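Local coordinates for extracellular solute-binding protein (Conexibacter woesei, PDB 4P98), which probably captures a small solute outside the cell and delivers it to an ABC transporter, as a BMP-family binding lipoprotein, at residues H101-G106 with Q253-Q258; L205-T208 with G213-Q216. All coordinates share one frame; numbering follows the deposited sequence.

Contact 1. Residues H101-G106 with Q253-Q258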
loop_
_atom_site.group_PDB
_atom_site.type_symbol
_atom_site.label_atom_id
_atom_site.label_comp_id
_atom_site.label_asym_id
_atom_site.label_seq_id
_atom_site.Cartn_x
_atom_site.Cartn_y
_atom_site.Cartn_z
ATOM N N HIS A 101 -13.525 11.310 17.553
ATOM C CA HIS A 101 -13.650 10.789 16.199
ATOM C C HIS A 101 -12.561 9.751 15.936
ATOM O O HIS A 101 -11.411 9.942 16.331
ATOM C CB HIS A 101 -13.582 11.956 15.208
ATOM C CG HIS A 101 -14.499 13.085 15.567
ATOM N ND1 HIS A 101 -14.061 14.237 16.184
ATOM C CD2 HIS A 101 -15.841 13.203 15.465
ATOM C CE1 HIS A 101 -15.093 15.035 16.406
ATOM N NE2 HIS A 101 -16.184 14.429 15.981
ATOM N N PHE A 102 -12.937 8.647 15.295
ATOM C CA PHE A 102 -12.035 7.519 15.079
ATOM C C PHE A 102 -12.036 7.048 13.633
ATOM O O PHE A 102 -13.039 7.192 12.929
ATOM C CB PHE A 102 -12.447 6.344 15.966
ATOM C CG PHE A 102 -12.403 6.647 17.444
ATOM C CD1 PHE A 102 -13.465 7.275 18.076
ATOM C CD2 PHE A 102 -11.299 6.283 18.202
ATOM C CE1 PHE A 102 -13.420 7.560 19.435
ATOM C CE2 PHE A 102 -11.251 6.552 19.565
ATOM C CZ PHE A 102 -12.304 7.189 20.177
ATOM N N SER A 103 -10.915 6.465 13.214
ATOM C CA SER A 103 -10.796 5.831 11.903
ATOM C C SER A 103 -10.256 4.424 12.050
ATOM O O SER A 103 -9.359 4.174 12.861
ATOM C CB SER A 103 -9.882 6.641 10.999
ATOM O OG SER A 103 -9.513 5.924 9.837
ATOM N N ALA A 104 -10.793 3.511 11.255
ATOM C CA ALA A 104 -10.337 2.127 11.248
ATOM C C ALA A 104 -10.254 1.633 9.815
ATOM O O ALA A 104 -10.960 2.142 8.936
ATOM C CB ALA A 104 -11.288 1.258 12.056
ATOM N N SER A 105 -9.387 0.651 9.576
ATOM C CA SER A 105 -9.249 0.061 8.255
ATOM C C SER A 105 -9.586 -1.401 8.302
ATOM O O SER A 105 -9.475 -2.031 9.347
ATOM C CB SER A 105 -7.844 0.287 7.698
ATOM O OG SER A 105 -6.835 -0.444 8.404
ATOM N N GLY A 106 -10.001 -1.960 7.170
ATOM C CA GLY A 106 -10.325 -3.382 7.142
ATOM C C GLY A 106 -10.838 -3.841 5.804
ATOM O O GLY A 106 -10.487 -3.269 4.774
ATOM N N GLN A 253 -7.438 14.346 5.038
ATOM C CA GLN A 253 -7.939 15.717 4.843
ATOM C C GLN A 253 -9.451 15.775 5.007
ATOM O O GLN A 253 -9.991 16.676 5.658
ATOM C CB GLN A 253 -7.511 16.243 3.476
ATOM C CG GLN A 253 -6.028 16.562 3.435
ATOM C CD GLN A 253 -5.531 16.867 2.044
ATOM O OE1 GLN A 253 -6.011 16.301 1.060
ATOM N NE2 GLN A 253 -4.546 17.746 1.953
ATOM N N SER A 254 -10.124 14.777 4.461
ATOM C CA SER A 254 -11.580 14.670 4.581
ATOM C C SER A 254 -11.999 14.514 6.049
ATOM O O SER A 254 -12.992 15.115 6.488
ATOM C CB SER A 254 -12.113 13.513 3.735
ATOM O OG SER A 254 -13.532 13.409 3.862
ATOM N N TYR A 255 -11.248 13.723 6.810
ATOM C CA TYR A 255 -11.493 13.624 8.255
ATOM C C TYR A 255 -11.452 14.980 8.971
ATOM O O TYR A 255 -12.301 15.273 9.816
ATOM C CB TYR A 255 -10.465 12.694 8.923
ATOM C CG TYR A 255 -10.523 11.225 8.546
ATOM C CD1 TYR A 255 -11.660 10.647 7.993
ATOM C CD2 TYR A 255 -9.425 10.397 8.789
ATOM C CE1 TYR A 255 -11.694 9.299 7.667
ATOM C CE2 TYR A 255 -9.459 9.050 8.474
ATOM C CZ TYR A 255 -10.589 8.496 7.935
ATOM O OH TYR A 255 -10.597 7.148 7.634
ATOM N N LEU A 256 -10.458 15.800 8.656
ATOM C CA LEU A 256 -10.358 17.128 9.281
ATOM C C LEU A 256 -11.532 18.016 8.883
ATOM O O LEU A 256 -12.116 18.715 9.720
ATOM C CB LEU A 256 -9.044 17.803 8.903
ATOM C CG LEU A 256 -7.732 17.139 9.304
ATOM C CD1 LEU A 256 -6.592 18.135 9.166
ATOM C CD2 LEU A 256 -7.757 16.557 10.707
ATOM N N GLU A 257 -11.899 17.980 7.607
ATOM C CA GLU A 257 -13.058 18.750 7.139
ATOM C C GLU A 257 -14.362 18.315 7.800
ATOM O O GLU A 257 -15.196 19.150 8.171
ATOM C CB GLU A 257 -13.171 18.680 5.620
ATOM C CG GLU A 257 -12.193 19.611 4.921
ATOM C CD GLU A 257 -12.551 21.070 5.173
ATOM O OE1 GLU A 257 -13.581 21.539 4.631
ATOM O OE2 GLU A 257 -11.836 21.732 5.945
ATOM N N GLN A 258 -14.533 17.012 7.950
ATOM C CA GLN A 258 -15.703 16.467 8.616
ATOM C C GLN A 258 -15.788 16.944 10.055
ATOM O O GLN A 258 -16.855 17.339 10.520
ATOM C CB GLN A 258 -15.676 14.945 8.585
ATOM C CG GLN A 258 -15.977 14.346 7.237
ATOM C CD GLN A 258 -15.687 12.856 7.205
ATOM O OE1 GLN A 258 -16.168 12.099 8.059
ATOM N NE2 GLN A 258 -14.913 12.425 6.217
#
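The phenol ring of Tyr255 and the side chain of Ser103 meet obliquely: the serine approaches the far end of the ring from one side of its plane, neither squarely over the face nor at the rim. Ser103 CB sits 3.5 Å from Tyr255 CE2, and Ser103 OG stands off the ring plane on the same side as CB. Ser103 OG reaches Tyr255 OH at 2.7 Å, a hydroxyl pair consistent with a hydrogen bond. The angle at Tyr255 OH, from CZ to Ser103 OG, is about 105°, and the serine oxygen comes in tilted well away from the plane of the ring. A chi1 of 167° sets Ser103 OG opposite the backbone N, on the phenol's side. The length of the tyrosine side chain bridges the 8.6 Å between Ser103 CA and Tyr255 CA. Both residues are buried, and the touch between the segments is theirs alone. Leu78, Asp119 and Trp121 also touch the Tyr255 side chain. The ring reaches from helix 249-261 to one face of the parallel sheet, where strand 101-105 runs between strands 78-82 and 118-123; Phe102 and Ala104 point the other way, against helix 84-94, giving the layered alpha/beta build of a binding-protein lobe.

Contact 2. Residues L205-T208 with G213-Q216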
loop_
_atom_site.group_PDB
_atom_site.type_symbol
_atom_site.label_atom_id
_atom_site.label_comp_id
_atom_site.label_asym_id
_atom_site.label_seq_id
_atom_site.Cartn_x
_atom_site.Cartn_y
_atom_site.Cartn_z
ATOM N N LEU A 205 12.540 -7.251 -11.867
ATOM C CA LEU A 205 12.168 -7.995 -10.666
ATOM C C LEU A 205 11.129 -7.225 -9.875
ATOM O O LEU A 205 11.364 -6.092 -9.482
ATOM C CB LEU A 205 13.406 -8.278 -9.810
ATOM C CG LEU A 205 14.339 -9.344 -10.404
ATOM C CD1 LEU A 205 15.738 -9.330 -9.782
ATOM C CD2 LEU A 205 13.722 -10.729 -10.321
ATOM N N VAL A 206 9.986 -7.860 -9.629
ATOM C CA VAL A 206 8.889 -7.233 -8.903
ATOM C C VAL A 206 8.775 -7.831 -7.503
ATOM O O VAL A 206 8.665 -9.031 -7.365
ATOM C CB VAL A 206 7.551 -7.449 -9.635
ATOM C CG1 VAL A 206 6.444 -6.651 -8.963
ATOM C CG2 VAL A 206 7.684 -7.057 -11.098
ATOM N N ALA A 207 8.793 -6.971 -6.491
ATOM C CA ALA A 207 8.632 -7.363 -5.090
ATOM C C ALA A 207 7.200 -7.154 -4.620
ATOM O O ALA A 207 6.642 -6.060 -4.786
ATOM C CB ALA A 207 9.557 -6.536 -4.215
ATOM N N THR A 208 6.620 -8.172 -3.993
ATOM C CA THR A 208 5.334 -7.995 -3.304
ATOM C C THR A 208 5.449 -8.035 -1.789
ATOM O O THR A 208 4.497 -7.690 -1.085
ATOM C CB THR A 208 4.306 -9.032 -3.742
ATOM O OG1 THR A 208 4.768 -10.342 -3.422
ATOM C CG2 THR A 208 4.065 -8.916 -5.231
ATOM N N GLY A 213 15.823 -7.525 -0.300
ATOM C CA GLY A 213 16.662 -8.644 -0.724
ATOM C C GLY A 213 16.638 -8.783 -2.229
ATOM O O GLY A 213 17.671 -8.922 -2.873
ATOM N N LEU A 214 15.439 -8.721 -2.793
ATOM C CA LEU A 214 15.269 -8.699 -4.239
ATOM C C LEU A 214 16.071 -7.555 -4.871
ATOM O O LEU A 214 16.675 -7.715 -5.933
ATOM C CB LEU A 214 13.770 -8.579 -4.551
ATOM C CG LEU A 214 13.338 -8.388 -5.995
ATOM C CD1 LEU A 214 12.042 -9.158 -6.257
ATOM C CD2 LEU A 214 13.202 -6.908 -6.305
ATOM N N GLY A 215 16.060 -6.407 -4.198
ATOM C CA GLY A 215 16.767 -5.217 -4.634
ATOM C C GLY A 215 18.272 -5.422 -4.724
ATOM O O GLY A 215 18.911 -4.957 -5.673
ATOM N N GLN A 216 18.826 -6.126 -3.739
ATOM C CA GLN A 216 20.236 -6.505 -3.773
ATOM C C GLN A 216 20.556 -7.361 -4.989
ATOM O O GLN A 216 21.563 -7.141 -5.677
ATOM C CB GLN A 216 20.617 -7.286 -2.508
ATOM C CG GLN A 216 20.640 -6.430 -1.269
ATOM C CD GLN A 216 21.881 -5.558 -1.192
ATOM O OE1 GLN A 216 22.953 -5.927 -1.691
ATOM N NE2 GLN A 216 21.748 -4.400 -0.559
#
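Leu214 carries all of this contact from the helix side, setting its branched end against Leu205, Val206 and Ala207. Just ahead of it comes Gly213, in the first turn of helix 212-221; the backbone N of Leu214 is hydrogen-bonded to the carboxylate of Glu190, which Gly213 N also meets in a weak bond. That anchors the start of the helix beside helix 187-199. At Leu214 itself, CG lies anti to the backbone N (chi1 174°), which extends the side chain from the helix toward the strand, and the two methyls part there, set crosswise to the strand. Leu214 CD2 goes to Leu205, 3.8 Å from Leu205 CB and about as far from that residue's carbonyl oxygen. Leu214 CD1 lies over the Val206-Ala207 peptide, 3.6 Å from Val206 O, and touches Ala207 CB at 4.1 Å. Apolar side-chain packing is thus joined by methyl contacts to the strand's peptide groups, with no hydrogen bond across; Leu205 and Ala207 face the leucine and Val206 turns away. Farther on, Gln216 is on the outer side of the helix, against Gln191. The arrangement is the strand-to-helix half of a right-handed beta-alpha-beta crossover: strand 205-207 leads into helix 212-221 and on to strand 225-226, which pairs with 205-207 on one side as 144-149 does on the other. Ala194 of helix 187-199 adds to the packing on Leu214, while helix 154-170 covers the opposite face through Ile163 on Val206.

How the contacts relate
Contacts 1 and 2 belong to different lobes of the protein, each built on its own parallel sheet, and lie on opposite sides of the chain's centre. Their centres are 33 Å apart and their nearest atoms about 16 Å, so neither touches the other. Both join a strand to a covering helix, but contact 1 rests on one pair of buried hydroxyls and links residues far apart in sequence, whereas contact 2 is leucine packing on a strand, without a hydrogen bond across, and closes a local turn of the chain. The stretch between 101-106 and 253-258 includes the whole five-stranded sheet. In relatives the solute binds between two such lobes, which probably holds here too.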